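Local coordinates for galactose mutarotase-like protein (PDB 3OS7) that probably binds carbohydrates and may interconvert the anomers of aldose sugars, at residues G86-G91 and E177-V182; F135-E140 and K145-E150. All coordinates share one frame; numbering follows the deposited sequence.

In the fold
Both contacts lie on the same side of the chain's centre, at one end of the beta-rich fold expected of the galactose mutarotase clan, with centres about 14 Å apart. In chain order contact 2 is nested within the loop that contact 1 closes: strand 82-90 comes first, then the hairpin connection between strands 128-137 and 151-160, then strand 178-189. Contact 1 lays the small three-stranded sheet containing strand 82-90 against strand 178-189, which shares one extended antiparallel network with strand 128-137. The two contacts meet where Phe-147 and His-149 pack on Met-178 and Pro-179. Bound tetraethylene glycol lies about 4 Å from the side chains of Phe-147 and of Pro-179, which may mark a pocket.

Contact 1: residues G86-G91 and E177-V182; sequences GTFKLG and EMPLSV
Pro-179 meets Phe-88 and Leu-90 in a small apolar cluster. Its CG lies 3.7 Å from Phe-88 CE2, close to the plane of the phenyl ring, so the pyrrolidine touches the ring's edge and not its face. The contact is shared along that edge, since Pro-179 CB is 3.8 Å from Phe-88 CZ. With chi1 of 65°, Phe-88 has CG between its own backbone N and carbonyl carbon, and from there the ring extends to the proline. Leu-90 uses a single branch: its CD2 is 4.0 Å from Pro-179 CG. Compact and rigid, the proline ring suits a spot where two larger apolar side chains converge. Strands 82-90 and 178-189 belong to separate antiparallel sheets: the small sheet of the first packs by side chains on the second, part of a large beta structure consistent with the supersandwich of galactose mutarotase-like proteins. Tyr-95, on the neighbouring strand 93-96, stacks on the Phe-88 ring and also touches Leu-90 and Pro-179.

A second kind of contact sets the same leucine methyl beside polar atoms. Leu-90 CD2 lies 3.9 Å from the backbone Glu-177 O and 4.0 Å from the carboxylate Glu-177 OE1, the two side chains crossing at about a right angle. A long polar side chain suits this exposed margin: OE1 passes beside the leucine methyl while OE2 hydrogen-bonds to Thr-323 OG1.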
ATOM      1  N   GLY A  86     -12.804 -17.377   0.277  1.00 13.81           N
ATOM      2  CA  GLY A  86     -12.546 -16.992  -1.093  1.00 12.51           C
ATOM      3  C   GLY A  86     -13.786 -16.740  -1.931  1.00 15.33           C
ATOM      4  O   GLY A  86     -13.740 -16.892  -3.162  1.00 17.57           O
ATOM      5  N   THR A  87     -14.898 -16.375  -1.294  1.00 12.58           N
ATOM      6  CA  THR A  87     -16.149 -16.253  -2.050  1.00 14.46           C
ATOM      7  C   THR A  87     -17.013 -15.122  -1.544  1.00 14.12           C
ATOM      8  O   THR A  87     -17.011 -14.781  -0.359  1.00 13.75           O
ATOM      9  CB  THR A  87     -16.956 -17.599  -2.069  1.00 15.98           C
ATOM     10  OG1 THR A  87     -18.077 -17.532  -2.985  1.00 19.61           O
ATOM     11  CG2 THR A  87     -17.443 -17.965  -0.688  1.00 20.73           C
ATOM     12  N   PHE A  88     -17.729 -14.515  -2.481  1.00 12.33           N
ATOM     13  CA  PHE A  88     -18.713 -13.467  -2.139  1.00 11.65           C
ATOM     14  C   PHE A  88     -19.700 -13.398  -3.285  1.00 13.54           C
ATOM     15  O   PHE A  88     -19.445 -13.937  -4.351  1.00 13.42           O
ATOM     16  CB  PHE A  88     -18.075 -12.089  -1.881  1.00 13.43           C
ATOM     17  CG  PHE A  88     -17.414 -11.450  -3.089  1.00 12.21           C
ATOM     18  CD1 PHE A  88     -16.083 -11.686  -3.374  1.00 14.28           C
ATOM     19  CD2 PHE A  88     -18.123 -10.611  -3.945  1.00 11.70           C
ATOM     20  CE1 PHE A  88     -15.467 -11.082  -4.447  1.00 14.53           C
ATOM     21  CE2 PHE A  88     -17.512 -10.014  -5.032  1.00 15.29           C
ATOM     22  CZ  PHE A  88     -16.184 -10.261  -5.293  1.00 14.93           C
ATOM     23  N   LYS A  89     -20.812 -12.725  -3.048  1.00 14.55           N
ATOM     24  CA  LYS A  89     -21.813 -12.476  -4.076  1.00 17.46           C
ATOM     25  C   LYS A  89     -21.930 -10.989  -4.408  1.00 15.56           C
ATOM     26  O   LYS A  89     -21.761 -10.115  -3.543  1.00 16.15           O
ATOM     27  CB  LYS A  89     -23.173 -13.016  -3.610  1.00 18.15           C
ATOM     28  CG  LYS A  89     -23.159 -14.504  -3.456  1.00 24.22           C
ATOM     29  CD  LYS A  89     -24.498 -15.102  -3.252  1.00 27.63           C
ATOM     30  CE  LYS A  89     -25.246 -15.233  -4.557  1.00 30.61           C
ATOM     31  NZ  LYS A  89     -26.597 -15.657  -4.223  1.00 30.96           N
ATOM     32  N   LEU A  90     -22.259 -10.718  -5.658  1.00 16.73           N
ATOM     33  CA  LEU A  90     -22.691  -9.382  -6.064  1.00 17.63           C
ATOM     34  C   LEU A  90     -23.986  -9.582  -6.841  1.00 16.38           C
ATOM     35  O   LEU A  90     -23.995 -10.183  -7.914  1.00 15.05           O
ATOM     36  CB  LEU A  90     -21.616  -8.667  -6.886  1.00 17.60           C
ATOM     37  CG  LEU A  90     -21.940  -7.232  -7.301  1.00 23.46           C
ATOM     38  CD1 LEU A  90     -22.029  -6.344  -6.048  1.00 24.32           C
ATOM     39  CD2 LEU A  90     -20.943  -6.666  -8.307  1.00 23.31           C
ATOM     40  N   GLY A  91     -25.095  -9.130  -6.261  1.00 14.60           N
ATOM     41  CA  GLY A  91     -26.384  -9.442  -6.819  1.00 17.71           C
ATOM     42  C   GLY A  91     -26.547 -10.956  -6.875  1.00 16.54           C
ATOM     43  O   GLY A  91     -26.256 -11.658  -5.910  1.00 16.59           O
ATOM     44  N   GLU A 177     -20.920  -4.849 -14.017  1.00 21.19           N
ATOM     45  CA  GLU A 177     -20.502  -4.206 -12.783  1.00 21.10           C
ATOM     46  C   GLU A 177     -19.357  -4.988 -12.122  1.00 18.47           C
ATOM     47  O   GLU A 177     -19.489  -6.176 -11.913  1.00 19.95           O
ATOM     48  CB  GLU A 177     -21.710  -4.181 -11.851  1.00 26.32           C
ATOM     49  CG  GLU A 177     -21.667  -3.137 -10.808  1.00 33.19           C
ATOM     50  CD  GLU A 177     -22.802  -3.249  -9.804  1.00 43.41           C
ATOM     51  OE1 GLU A 177     -23.625  -4.203  -9.869  1.00 54.61           O
ATOM     52  OE2 GLU A 177     -22.855  -2.374  -8.930  1.00 46.40           O
HETATM   53  N   MSE A 178     -18.260  -4.305 -11.788  1.00 17.70           N
HETATM   54  CA  MSE A 178     -17.050  -4.934 -11.271  1.00 16.24           C
HETATM   55  C   MSE A 178     -16.858  -4.611  -9.782  1.00 17.11           C
HETATM   56  O   MSE A 178     -16.778  -3.453  -9.401  1.00 15.38           O
HETATM   57  CB  MSE A 178     -15.831  -4.449 -12.030  1.00 15.01           C
HETATM   58  CG  MSE A 178     -14.569  -5.236 -11.730  1.00 18.90           C
HETATM   59 SE   MSE A 178     -12.996  -4.463 -12.486  0.75 19.96          SE
HETATM   60  CE  MSE A 178     -12.432  -3.299 -11.069  1.00 28.86           C
ATOM     61  N   PRO A 179     -16.753  -5.644  -8.943  1.00 15.68           N
ATOM     62  CA  PRO A 179     -16.415  -5.406  -7.527  1.00 15.58           C
ATOM     63  C   PRO A 179     -15.083  -4.701  -7.389  1.00 14.62           C
ATOM     64  O   PRO A 179     -14.149  -4.999  -8.143  1.00 15.46           O
ATOM     65  CB  PRO A 179     -16.272  -6.831  -6.965  1.00 17.60           C
ATOM     66  CG  PRO A 179     -17.074  -7.687  -7.918  1.00 16.78           C
ATOM     67  CD  PRO A 179     -16.943  -7.064  -9.245  1.00 16.43           C
ATOM     68  N   LEU A 180     -14.954  -3.824  -6.398  1.00 15.89           N
ATOM     69  CA  LEU A 180     -13.740  -3.041  -6.256  1.00 16.84           C
ATOM     70  C   LEU A 180     -13.379  -2.848  -4.784  1.00 16.51           C
ATOM     71  O   LEU A 180     -14.173  -2.330  -3.989  1.00 16.38           O
ATOM     72  CB  LEU A 180     -13.946  -1.655  -6.863  1.00 18.80           C
ATOM     73  CG  LEU A 180     -12.763  -0.685  -6.763  1.00 21.27           C
ATOM     74  CD1 LEU A 180     -11.664  -1.060  -7.728  1.00 21.37           C
ATOM     75  CD2 LEU A 180     -13.280   0.701  -7.044  1.00 31.70           C
ATOM     76  N   SER A 181     -12.161  -3.241  -4.459  1.00 14.56           N
ATOM     77  CA  SER A 181     -11.534  -2.915  -3.177  1.00 14.26           C
ATOM     78  C   SER A 181     -10.033  -2.942  -3.454  1.00 13.17           C
ATOM     79  O   SER A 181      -9.535  -3.867  -4.076  1.00 13.93           O
ATOM     80  CB  SER A 181     -11.942  -3.925  -2.142  1.00 15.61           C
ATOM     81  OG  SER A 181     -11.335  -3.680  -0.901  1.00 15.22           O
ATOM     82  N   VAL A 182      -9.354  -1.888  -3.059  1.00 11.92           N
ATOM     83  CA  VAL A 182      -7.957  -1.673  -3.386  1.00 12.60           C
ATOM     84  C   VAL A 182      -7.219  -1.283  -2.105  1.00 13.52           C
ATOM     85  O   VAL A 182      -7.772  -0.610  -1.241  1.00 11.15           O
ATOM     86  CB  VAL A 182      -7.795  -0.504  -4.389  1.00 15.23           C
ATOM     87  CG1 VAL A 182      -6.287  -0.251  -4.735  1.00 12.81           C
ATOM     88  CG2 VAL A 182      -8.586  -0.757  -5.650  1.00 16.41           C
TER

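Contact 2: residues F135-E140 and K145-E150; sequences FDFTKE and KYFSHE
Glu-150 OE2 accepts a hydrogen bond of 3.1 Å from the backbone Lys-139 N, bent to 149° and on the anti side of the oxygen, 18° out of the carboxylate plane. With CG anti to the carbonyl carbon (chi1 -67°) and an extended chain beyond, Glu-150 carries its carboxylate out to this N-H. Lys-139 runs across the glutamate, its CG 3.3 Å from Glu-150 OE2; its ammonium, weakly hydrogen-bonded to Tyr-144 OH, may help stabilise the carboxylate's charge, though Lys-139 NZ and Glu-150 OE1, 4.7 Å apart, are not in contact.

Glu-150 CA makes a CA-H...O contact of 3.3 Å with Phe-137 O. The Phe-137 ring turns its slightly positive edge, well suited to oxygens, to two backbone carbonyls, CD2 3.2 Å from His-149 O and CE2 3.3 Å from Phe-147 O.

Further out, Thr-138 OG1 accepts from Glu-140 N in an ST turn, and Ser-148 centres an inverse gamma turn. His-149 sets CD2 over the Phe-147 ring centre, its imidazole steeply tilted; NE2 bonds to Tyr-95 OH and ND1 to Ser-174 OG, fixing its rotation. These turns are part of the long beta-hairpin connection joining antiparallel strands 128-137 and 151-160.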
ATOM      1  N   PHE A 135      -1.086  -2.487 -15.658  1.00 15.25           N
ATOM      2  CA  PHE A 135      -1.386  -3.903 -15.696  1.00 15.57           C
ATOM      3  C   PHE A 135      -2.675  -4.101 -16.472  1.00 17.26           C
ATOM      4  O   PHE A 135      -3.725  -3.610 -16.064  1.00 17.25           O
ATOM      5  CB  PHE A 135      -1.603  -4.458 -14.297  1.00 16.12           C
ATOM      6  CG  PHE A 135      -1.898  -5.934 -14.306  1.00 13.77           C
ATOM      7  CD1 PHE A 135      -0.894  -6.846 -14.564  1.00 22.22           C
ATOM      8  CD2 PHE A 135      -3.162  -6.395 -14.142  1.00 16.08           C
ATOM      9  CE1 PHE A 135      -1.163  -8.188 -14.617  1.00 22.61           C
ATOM     10  CE2 PHE A 135      -3.450  -7.746 -14.209  1.00 16.89           C
ATOM     11  CZ  PHE A 135      -2.459  -8.638 -14.439  1.00 21.35           C
ATOM     12  N   ASP A 136      -2.578  -4.827 -17.577  1.00 15.30           N
ATOM     13  CA  ASP A 136      -3.720  -5.124 -18.440  1.00 15.97           C
ATOM     14  C   ASP A 136      -4.224  -6.535 -18.168  1.00 18.55           C
ATOM     15  O   ASP A 136      -3.510  -7.527 -18.377  1.00 20.19           O
ATOM     16  CB  ASP A 136      -3.315  -4.991 -19.896  1.00 19.78           C
ATOM     17  CG  ASP A 136      -2.818  -3.590 -20.246  1.00 25.79           C
ATOM     18  OD1 ASP A 136      -3.589  -2.625 -20.041  1.00 29.05           O
ATOM     19  OD2 ASP A 136      -1.662  -3.458 -20.725  1.00 34.26           O
ATOM     20  N   PHE A 137      -5.441  -6.630 -17.648  1.00 16.78           N
ATOM     21  CA  PHE A 137      -6.043  -7.910 -17.331  1.00 17.68           C
ATOM     22  C   PHE A 137      -7.016  -8.239 -18.457  1.00 19.00           C
ATOM     23  O   PHE A 137      -8.034  -7.558 -18.620  1.00 17.55           O
ATOM     24  CB  PHE A 137      -6.762  -7.847 -15.989  1.00 16.71           C
ATOM     25  CG  PHE A 137      -7.295  -9.186 -15.508  1.00 17.85           C
ATOM     26  CD1 PHE A 137      -6.436 -10.177 -15.045  1.00 18.24           C
ATOM     27  CD2 PHE A 137      -8.657  -9.431 -15.451  1.00 16.35           C
ATOM     28  CE1 PHE A 137      -6.928 -11.372 -14.579  1.00 17.02           C
ATOM     29  CE2 PHE A 137      -9.144 -10.633 -14.990  1.00 16.08           C
ATOM     30  CZ  PHE A 137      -8.300 -11.599 -14.543  1.00 17.19           C
ATOM     31  N   THR A 138      -6.690  -9.268 -19.228  1.00 21.44           N
ATOM     32  CA  THR A 138      -7.470  -9.647 -20.397  1.00 23.48           C
ATOM     33  C   THR A 138      -8.150 -10.993 -20.237  1.00 23.57           C
ATOM     34  O   THR A 138      -7.890 -11.744 -19.308  1.00 19.61           O
ATOM     35  CB  THR A 138      -6.592  -9.737 -21.671  1.00 24.95           C
ATOM     36  OG1 THR A 138      -5.789 -10.908 -21.607  1.00 28.90           O
ATOM     37  CG2 THR A 138      -5.703  -8.518 -21.817  1.00 25.20           C
ATOM     38  N   LYS A 139      -9.015 -11.280 -21.200  1.00 22.68           N
ATOM     39  CA  LYS A 139      -9.723 -12.538 -21.289  1.00 25.93           C
ATOM     40  C   LYS A 139      -8.775 -13.728 -21.400  1.00 25.99           C
ATOM     41  O   LYS A 139      -9.186 -14.852 -21.162  1.00 23.83           O
ATOM     42  CB  LYS A 139     -10.609 -12.542 -22.531  1.00 28.20           C
ATOM     43  CG  LYS A 139     -11.792 -11.636 -22.483  1.00 34.30           C
ATOM     44  CD  LYS A 139     -12.445 -11.521 -23.888  1.00 44.33           C
ATOM     45  CE  LYS A 139     -13.635 -10.549 -23.878  1.00 46.56           C
ATOM     46  NZ  LYS A 139     -14.706 -11.014 -22.940  1.00 48.59           N
ATOM     47  N   GLU A 140      -7.514 -13.490 -21.762  1.00 27.08           N
ATOM     48  CA  GLU A 140      -6.551 -14.581 -21.899  1.00 28.11           C
ATOM     49  C   GLU A 140      -5.813 -14.905 -20.608  1.00 27.18           C
ATOM     50  O   GLU A 140      -5.115 -15.922 -20.526  1.00 27.95           O
ATOM     51  CB  GLU A 140      -5.537 -14.281 -23.020  1.00 30.96           C
ATOM     52  CG  GLU A 140      -6.139 -13.899 -24.386  1.00 38.29           C
ATOM     53  CD  GLU A 140      -7.343 -14.734 -24.756  1.00 53.81           C
ATOM     54  OE1 GLU A 140      -7.293 -15.982 -24.575  1.00 58.05           O
ATOM     55  OE2 GLU A 140      -8.338 -14.135 -25.235  1.00 60.44           O
ATOM     56  N   LYS A 145     -11.056 -16.688 -15.706  1.00 18.05           N
ATOM     57  CA  LYS A 145     -12.161 -17.603 -15.379  1.00 20.89           C
ATOM     58  C   LYS A 145     -12.723 -17.451 -13.965  1.00 21.26           C
ATOM     59  O   LYS A 145     -13.912 -17.763 -13.724  1.00 20.47           O
ATOM     60  CB  LYS A 145     -11.746 -19.063 -15.604  1.00 21.84           C
ATOM     61  CG  LYS A 145     -10.610 -19.553 -14.753  1.00 23.27           C
ATOM     62  CD  LYS A 145     -10.261 -21.013 -15.127  1.00 30.03           C
ATOM     63  CE  LYS A 145      -8.740 -21.236 -15.198  1.00 40.31           C
ATOM     64  NZ  LYS A 145      -8.069 -20.564 -16.384  1.00 38.86           N
ATOM     65  N   TYR A 146     -11.890 -17.002 -13.025  1.00 18.98           N
ATOM     66  CA  TYR A 146     -12.347 -16.742 -11.662  1.00 19.00           C
ATOM     67  C   TYR A 146     -12.941 -15.337 -11.437  1.00 18.51           C
ATOM     68  O   TYR A 146     -13.761 -15.148 -10.526  1.00 19.14           O
ATOM     69  CB  TYR A 146     -11.217 -16.939 -10.663  1.00 19.47           C
ATOM     70  CG  TYR A 146     -10.611 -18.311 -10.732  1.00 16.50           C
ATOM     71  CD1 TYR A 146     -11.305 -19.411 -10.257  1.00 26.25           C
ATOM     72  CD2 TYR A 146      -9.364 -18.499 -11.293  1.00 21.33           C
ATOM     73  CE1 TYR A 146     -10.758 -20.683 -10.326  1.00 29.80           C
ATOM     74  CE2 TYR A 146      -8.808 -19.755 -11.367  1.00 29.18           C
ATOM     75  CZ  TYR A 146      -9.519 -20.844 -10.898  1.00 27.78           C
ATOM     76  OH  TYR A 146      -8.972 -22.102 -10.967  1.00 41.21           O
ATOM     77  N   PHE A 147     -12.481 -14.362 -12.226  1.00 18.97           N
ATOM     78  CA  PHE A 147     -12.923 -12.969 -12.113  1.00 16.35           C
ATOM     79  C   PHE A 147     -13.069 -12.396 -13.521  1.00 16.63           C
ATOM     80  O   PHE A 147     -12.135 -11.792 -14.082  1.00 15.82           O
ATOM     81  CB  PHE A 147     -11.913 -12.195 -11.288  1.00 16.20           C
ATOM     82  CG  PHE A 147     -12.345 -10.838 -10.928  1.00 15.28           C
ATOM     83  CD1 PHE A 147     -13.279 -10.645  -9.933  1.00 14.68           C
ATOM     84  CD2 PHE A 147     -11.816  -9.728 -11.578  1.00 14.98           C
ATOM     85  CE1 PHE A 147     -13.681  -9.352  -9.585  1.00 14.37           C
ATOM     86  CE2 PHE A 147     -12.206  -8.441 -11.211  1.00 15.17           C
ATOM     87  CZ  PHE A 147     -13.137  -8.266 -10.234  1.00 17.60           C
ATOM     88  N   SER A 148     -14.225 -12.635 -14.126  1.00 16.82           N
ATOM     89  CA  SER A 148     -14.367 -12.383 -15.548  1.00 19.35           C
ATOM     90  C   SER A 148     -14.726 -10.928 -15.868  1.00 20.89           C
ATOM     91  O   SER A 148     -15.788 -10.639 -16.454  1.00 21.43           O
ATOM     92  CB  SER A 148     -15.380 -13.350 -16.165  1.00 21.57           C
ATOM     93  OG  SER A 148     -14.969 -14.686 -15.926  1.00 22.20           O
ATOM     94  N   HIS A 149     -13.809 -10.031 -15.518  1.00 17.31           N
ATOM     95  CA  HIS A 149     -13.906  -8.627 -15.868  1.00 17.47           C
ATOM     96  C   HIS A 149     -12.560  -8.163 -16.371  1.00 17.66           C
ATOM     97  O   HIS A 149     -11.591  -8.140 -15.597  1.00 20.12           O
ATOM     98  CB  HIS A 149     -14.258  -7.753 -14.650  1.00 17.18           C
ATOM     99  CG  HIS A 149     -15.539  -8.129 -13.974  1.00 18.68           C
ATOM    100  ND1 HIS A 149     -16.767  -7.671 -14.393  1.00 19.49           N
ATOM    101  CD2 HIS A 149     -15.779  -8.906 -12.894  1.00 17.29           C
ATOM    102  CE1 HIS A 149     -17.709  -8.162 -13.605  1.00 20.27           C
ATOM    103  NE2 HIS A 149     -17.137  -8.940 -12.702  1.00 20.33           N
ATOM    104  N   GLU A 150     -12.476  -7.785 -17.645  1.00 17.77           N
ATOM    105  CA  GLU A 150     -11.290  -7.099 -18.145  1.00 16.05           C
ATOM    106  C   GLU A 150     -11.106  -5.770 -17.404  1.00 16.55           C
ATOM    107  O   GLU A 150     -12.070  -5.096 -17.060  1.00 15.19           O
ATOM    108  CB  GLU A 150     -11.353  -6.885 -19.663  1.00 18.41           C
ATOM    109  CG  GLU A 150     -11.295  -8.216 -20.435  1.00 22.68           C
ATOM    110  CD  GLU A 150     -11.056  -8.063 -21.933  1.00 27.65           C
ATOM    111  OE1 GLU A 150     -11.787  -7.302 -22.572  1.00 28.84           O
ATOM    112  OE2 GLU A 150     -10.156  -8.751 -22.484  1.00 38.85           O
TER